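PDB 5C82: nourseothricin acetyltransferase from Streptomyces noursei, which probably transfers an acetyl group from acetyl-CoA to the antibiotic nourseothricin, thereby conferring resistance, as a member of the GNAT acetyltransferase family. Local coordinates for residues R11-V16 with V83-D88; E21-L26 with G89-F94. The protein carries 1 engineered substitution. All coordinates share one frame; numbering follows the deposited sequence.

Contact 1. Residues R11-V16 with V83-D88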
loop_
_atom_site.group_PDB
_atom_site.type_symbol
_atom_site.label_atom_id
_atom_site.label_comp_id
_atom_site.label_asym_id
_atom_site.label_seq_id
_atom_site.Cartn_x
_atom_site.Cartn_y
_atom_site.Cartn_z
ATOM N N ARG A 11 8.627 -31.329 0.473
ATOM C CA ARG A 11 7.987 -31.460 1.789
ATOM C C ARG A 11 7.625 -30.069 2.197
ATOM O O ARG A 11 8.366 -29.140 1.894
ATOM C CB ARG A 11 8.912 -32.115 2.826
ATOM C CG ARG A 11 9.294 -33.549 2.443
ATOM C CD ARG A 11 10.380 -34.107 3.351
ATOM N NE ARG A 11 10.696 -35.500 3.006
ATOM C CZ ARG A 11 9.998 -36.550 3.423
ATOM N NH1 ARG A 11 8.949 -36.385 4.230
ATOM N NH2 ARG A 11 10.352 -37.773 3.061
ATOM N N TYR A 12 6.477 -29.906 2.846
ATOM C CA TYR A 12 5.987 -28.584 3.211
ATOM C C TYR A 12 5.590 -28.558 4.652
ATOM O O TYR A 12 5.015 -29.518 5.136
ATOM C CB TYR A 12 4.764 -28.211 2.356
ATOM C CG TYR A 12 5.027 -28.213 0.872
ATOM C CD1 TYR A 12 4.844 -29.367 0.111
ATOM C CD2 TYR A 12 5.400 -27.044 0.209
ATOM C CE1 TYR A 12 5.081 -29.371 -1.262
ATOM C CE2 TYR A 12 5.662 -27.043 -1.160
ATOM C CZ TYR A 12 5.516 -28.212 -1.886
ATOM O OH TYR A 12 5.767 -28.187 -3.230
ATOM N N ARG A 13 5.874 -27.445 5.332
ATOM C CA ARG A 13 5.513 -27.244 6.731
ATOM C C ARG A 13 5.551 -25.768 7.128
ATOM O O ARG A 13 6.011 -24.908 6.374
ATOM C CB ARG A 13 6.427 -28.068 7.683
ATOM C CG ARG A 13 7.929 -27.852 7.532
ATOM C CD ARG A 13 8.670 -28.453 8.727
ATOM N NE ARG A 13 10.128 -28.406 8.581
ATOM C CZ ARG A 13 10.873 -27.322 8.792
ATOM N NH1 ARG A 13 10.309 -26.186 9.179
ATOM N NH2 ARG A 13 12.187 -27.372 8.634
ATOM N N THR A 14 5.110 -25.495 8.347
ATOM C CA THR A 14 5.224 -24.176 8.922
ATOM C C THR A 14 6.713 -24.042 9.319
ATOM O O THR A 14 7.368 -25.053 9.637
ATOM C CB THR A 14 4.191 -24.005 10.034
ATOM O OG1 THR A 14 2.905 -23.939 9.416
ATOM C CG2 THR A 14 4.403 -22.748 10.841
ATOM N N SER A 15 7.268 -22.838 9.165
ATOM C CA SER A 15 8.666 -22.581 9.501
ATOM C C SER A 15 8.883 -22.729 11.027
ATOM O O SER A 15 7.943 -22.599 11.817
ATOM C CB SER A 15 9.059 -21.164 9.103
ATOM O OG SER A 15 8.464 -20.252 10.015
ATOM N N VAL A 16 10.144 -22.955 11.416
ATOM C CA VAL A 16 10.596 -23.057 12.804
ATOM C C VAL A 16 11.774 -22.078 12.926
ATOM O O VAL A 16 12.347 -21.744 11.878
ATOM C CB VAL A 16 10.962 -24.514 13.234
ATOM C CG1 VAL A 16 9.717 -25.409 13.269
ATOM C CG2 VAL A 16 12.063 -25.128 12.364
ATOM N N VAL A 83 7.419 -23.167 4.525
ATOM C CA VAL A 83 8.670 -23.537 3.848
ATOM C C VAL A 83 8.448 -24.783 3.026
ATOM O O VAL A 83 7.625 -25.617 3.394
ATOM C CB VAL A 83 9.859 -23.725 4.845
ATOM C CG1 VAL A 83 10.338 -22.389 5.419
ATOM C CG2 VAL A 83 9.521 -24.732 5.960
ATOM N N ALA A 84 9.214 -24.930 1.957
ATOM C CA ALA A 84 9.228 -26.103 1.073
ATOM C C ALA A 84 10.658 -26.619 1.003
ATOM O O ALA A 84 11.566 -25.853 0.672
ATOM C CB ALA A 84 8.748 -25.733 -0.328
ATOM N N TYR A 85 10.871 -27.884 1.372
ATOM C CA TYR A 85 12.203 -28.508 1.340
ATOM C C TYR A 85 12.261 -29.611 0.292
ATOM O O TYR A 85 11.334 -30.401 0.165
ATOM C CB TYR A 85 12.598 -29.060 2.722
ATOM C CG TYR A 85 13.171 -28.010 3.650
ATOM C CD1 TYR A 85 12.345 -27.259 4.480
ATOM C CD2 TYR A 85 14.543 -27.783 3.716
ATOM C CE1 TYR A 85 12.863 -26.276 5.318
ATOM C CE2 TYR A 85 15.077 -26.806 4.561
ATOM C CZ TYR A 85 14.232 -26.055 5.357
ATOM O OH TYR A 85 14.750 -25.095 6.189
ATOM N N GLY A 86 13.360 -29.660 -0.437
ATOM C CA GLY A 86 13.598 -30.696 -1.434
ATOM C C GLY A 86 14.122 -31.972 -0.806
ATOM O O GLY A 86 14.349 -32.008 0.408
ATOM N N ASP A 87 14.332 -33.025 -1.637
ATOM C CA ASP A 87 14.856 -34.341 -1.228
ATOM C C ASP A 87 16.240 -34.246 -0.578
ATOM O O ASP A 87 16.532 -34.969 0.372
ATOM C CB ASP A 87 14.915 -35.311 -2.424
ATOM C CG ASP A 87 13.623 -36.058 -2.705
ATOM O OD1 ASP A 87 13.207 -36.874 -1.845
ATOM O OD2 ASP A 87 13.063 -35.883 -3.817
ATOM N N ASP A 88 17.057 -33.322 -1.076
ATOM C CA ASP A 88 18.424 -33.029 -0.656
ATOM C C ASP A 88 18.570 -32.371 0.739
ATOM O O ASP A 88 19.691 -32.275 1.240
ATOM C CB ASP A 88 19.091 -32.156 -1.738
ATOM C CG ASP A 88 18.336 -30.884 -2.151
ATOM O OD1 ASP A 88 17.400 -30.469 -1.415
ATOM O OD2 ASP A 88 18.700 -30.291 -3.191
HETATM O O HOH W 1 13.443 -35.703 1.496
#
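The guanidinium of Arg13 lies with one face over Val83 CG2 and Tyr85 CD1, its plane turned only 27° from the phenol ring. Arg13 NH2 comes within 3.6 Å of Tyr85 CE1, meeting the ring obliquely, while Arg13 NH1 approaches Val83 CG2. In the guanidinium plane, NH1 also donates to Thr14 O at 3.2 Å, which helps fix the rotation of the group. Chi1 of 55° sets Arg13 CG between backbone N and carbonyl carbon, 3.8 Å from Val83 CG2. A water sits at the edge of the Arg11 guanidinium, accepting from NE and weakly linking it to Asp87 O. The Tyr12 ring meets Ala84 CB obliquely through CE2, at 3.5 Å. Between the two sets of side chains the strands pair antiparallel: Arg11 with Tyr85 and Arg13 with Val83 are hydrogen-bonded pairs, flanking the non-hydrogen-bonded pair Tyr12-Ala84. Val83 N to Arg13 O is the straightest of the four backbone bonds between the strands (169°). Asp19 takes a salt bridge from Arg13 NH1 and a hydrogen bond with Tyr85 OH, tying both flat groups together. Strand 11-14 is an outermost strand of the seven-stranded GNAT sheet; helix 122-137 covers the Tyr12-Ala84 face, and helix 20-25 reaches Val83 and Tyr85 on the other.

Contact 2. Residues E21-L26 with G89-F94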
loop_
_atom_site.group_PDB
_atom_site.type_symbol
_atom_site.label_atom_id
_atom_site.label_comp_id
_atom_site.label_asym_id
_atom_site.label_seq_id
_atom_site.Cartn_x
_atom_site.Cartn_y
_atom_site.Cartn_z
ATOM N N GLU A 21 18.262 -19.163 8.889
ATOM C CA GLU A 21 19.469 -19.092 8.062
ATOM C C GLU A 21 19.207 -19.480 6.611
ATOM O O GLU A 21 19.664 -18.774 5.711
ATOM C CB GLU A 21 20.595 -19.964 8.634
ATOM C CG GLU A 21 21.312 -19.309 9.802
ATOM C CD GLU A 21 22.707 -19.833 10.080
ATOM O OE1 GLU A 21 22.878 -21.072 10.167
ATOM O OE2 GLU A 21 23.627 -19.000 10.238
ATOM N N ALA A 22 18.512 -20.617 6.389
ATOM C CA ALA A 22 18.203 -21.119 5.053
ATOM C C ALA A 22 17.293 -20.132 4.303
ATOM O O ALA A 22 17.514 -19.888 3.121
ATOM C CB ALA A 22 17.568 -22.501 5.134
ATOM N N ILE A 23 16.338 -19.517 5.009
ATOM C CA ILE A 23 15.407 -18.518 4.458
ATOM C C ILE A 23 16.190 -17.301 3.926
ATOM O O ILE A 23 16.018 -16.925 2.756
ATOM C CB ILE A 23 14.284 -18.166 5.479
ATOM C CG1 ILE A 23 13.322 -19.382 5.644
ATOM C CG2 ILE A 23 13.510 -16.899 5.056
ATOM C CD1 ILE A 23 12.369 -19.343 6.832
ATOM N N GLU A 24 17.089 -16.750 4.782
ATOM C CA GLU A 24 18.004 -15.631 4.514
ATOM C C GLU A 24 18.901 -15.929 3.303
ATOM O O GLU A 24 18.953 -15.123 2.379
ATOM C CB GLU A 24 18.889 -15.369 5.754
ATOM C CG GLU A 24 18.475 -14.169 6.593
ATOM C CD GLU A 24 19.084 -14.104 7.988
ATOM O OE1 GLU A 24 20.312 -14.316 8.122
ATOM O OE2 GLU A 24 18.332 -13.811 8.947
ATOM N N ALA A 25 19.568 -17.101 3.308
ATOM C CA ALA A 25 20.500 -17.568 2.276
ATOM C C ALA A 25 19.883 -17.873 0.926
ATOM O O ALA A 25 20.617 -17.912 -0.066
ATOM C CB ALA A 25 21.244 -18.802 2.767
ATOM N N LEU A 26 18.571 -18.179 0.883
ATOM C CA LEU A 26 17.904 -18.538 -0.364
ATOM C C LEU A 26 18.026 -17.398 -1.373
ATOM O O LEU A 26 17.821 -16.226 -1.045
ATOM C CB LEU A 26 16.442 -18.964 -0.132
ATOM C CG LEU A 26 15.661 -19.505 -1.349
ATOM C CD1 LEU A 26 14.754 -20.652 -0.944
ATOM C CD2 LEU A 26 14.851 -18.401 -2.006
ATOM N N GLY A 89 17.462 -31.904 1.329
ATOM C CA GLY A 89 17.454 -31.197 2.611
ATOM C C GLY A 89 17.624 -29.688 2.470
ATOM O O GLY A 89 17.665 -28.962 3.466
ATOM N N ASP A 90 17.710 -29.200 1.226
ATOM C CA ASP A 90 17.862 -27.775 0.941
ATOM C C ASP A 90 16.512 -27.099 0.811
ATOM O O ASP A 90 15.535 -27.703 0.339
ATOM C CB ASP A 90 18.707 -27.553 -0.330
ATOM C CG ASP A 90 20.178 -27.963 -0.183
ATOM O OD1 ASP A 90 20.816 -27.563 0.829
ATOM O OD2 ASP A 90 20.694 -28.664 -1.085
ATOM N N LEU A 91 16.462 -25.833 1.228
ATOM C CA LEU A 91 15.264 -25.030 1.129
ATOM C C LEU A 91 14.988 -24.704 -0.332
ATOM O O LEU A 91 15.844 -24.160 -1.019
ATOM C CB LEU A 91 15.386 -23.780 1.981
ATOM C CG LEU A 91 14.113 -22.941 2.112
ATOM C CD1 LEU A 91 13.006 -23.699 2.826
ATOM C CD2 LEU A 91 14.409 -21.679 2.808
ATOM N N ALA A 92 13.826 -25.120 -0.821
ATOM C CA ALA A 92 13.430 -24.909 -2.209
ATOM C C ALA A 92 12.682 -23.596 -2.308
ATOM O O ALA A 92 12.687 -22.958 -3.375
ATOM C CB ALA A 92 12.546 -26.051 -2.688
ATOM N N GLY A 93 12.046 -23.200 -1.203
ATOM C CA GLY A 93 11.263 -21.981 -1.193
ATOM C C GLY A 93 10.504 -21.719 0.079
ATOM O O GLY A 93 10.399 -22.597 0.938
ATOM N N PHE A 94 9.993 -20.478 0.206
ATOM C CA PHE A 94 9.199 -20.053 1.360
ATOM C C PHE A 94 8.169 -19.012 0.969
ATOM O O PHE A 94 8.304 -18.350 -0.063
ATOM C CB PHE A 94 10.104 -19.536 2.519
ATOM C CG PHE A 94 10.834 -18.245 2.221
ATOM C CD1 PHE A 94 12.082 -18.259 1.607
ATOM C CD2 PHE A 94 10.267 -17.013 2.548
ATOM C CE1 PHE A 94 12.744 -17.068 1.304
ATOM C CE2 PHE A 94 10.925 -15.816 2.234
ATOM C CZ PHE A 94 12.161 -15.850 1.616
#
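Ile23, Leu26, Leu91 and Phe94 form the apolar interface where helix 20-25 packs across strand 91-100 of the GNAT sheet. The short helix and strand segments run almost perpendicular, at 83°, with their axes 9.1 Å apart. Ile23 CG2 stands over the centre of the Phe94 ring, a CH-pi contact 3.7 Å from the centroid and 7° off the ring normal. Leu91 CD2 presses against the helix backbone at Ala22 C and also touches Ala22 CB and Ile23 CG1, the latter at 3.8 Å. Leu26, just past the helix, has CG anti to its backbone N (chi1 -174°); its CD1 meets Leu91 CG, and its CD2 lies obliquely to the Phe94 ring. Further out, Val83 touches Ile23 and Leu91 from the neighbouring strand, and Glu112 of strand 105-113 borders Leu26 and Phe94. Ala92 and Gly93 both face Ala84 in a classic beta bulge, whose extra residue turns both Leu91 and Phe94, three positions apart, to the helix side of the strand. Against this bulge Leu26 CD1 lies 3.7 Å from Gly93 N.

Contacts 1 and 2 lie side by side, their centres about 9 Å apart, and join through adjacent strands of one sheet. Ala84 ties them directly: Ala84 O probably accepts a hydrogen bond from Ala92 N, and Ala84 N probably donates one to Gly93 O, each at 2.8 Å. The Tyr85 ring also packs on the backbone, with Tyr85 CD2 3.5 Å from Asp90 O, and Ala84 O lies 3.4 Å from Leu91 CD1. Along the chain the segments alternate: strand 11-14 leads into helix 20-25, and strand 79-85 into strand 91-100. Contact 1 thus adds the outer strand to the sheet, whereas contact 2 lays the following helix over it. Both belong to the structural framework of the acetyltransferase fold.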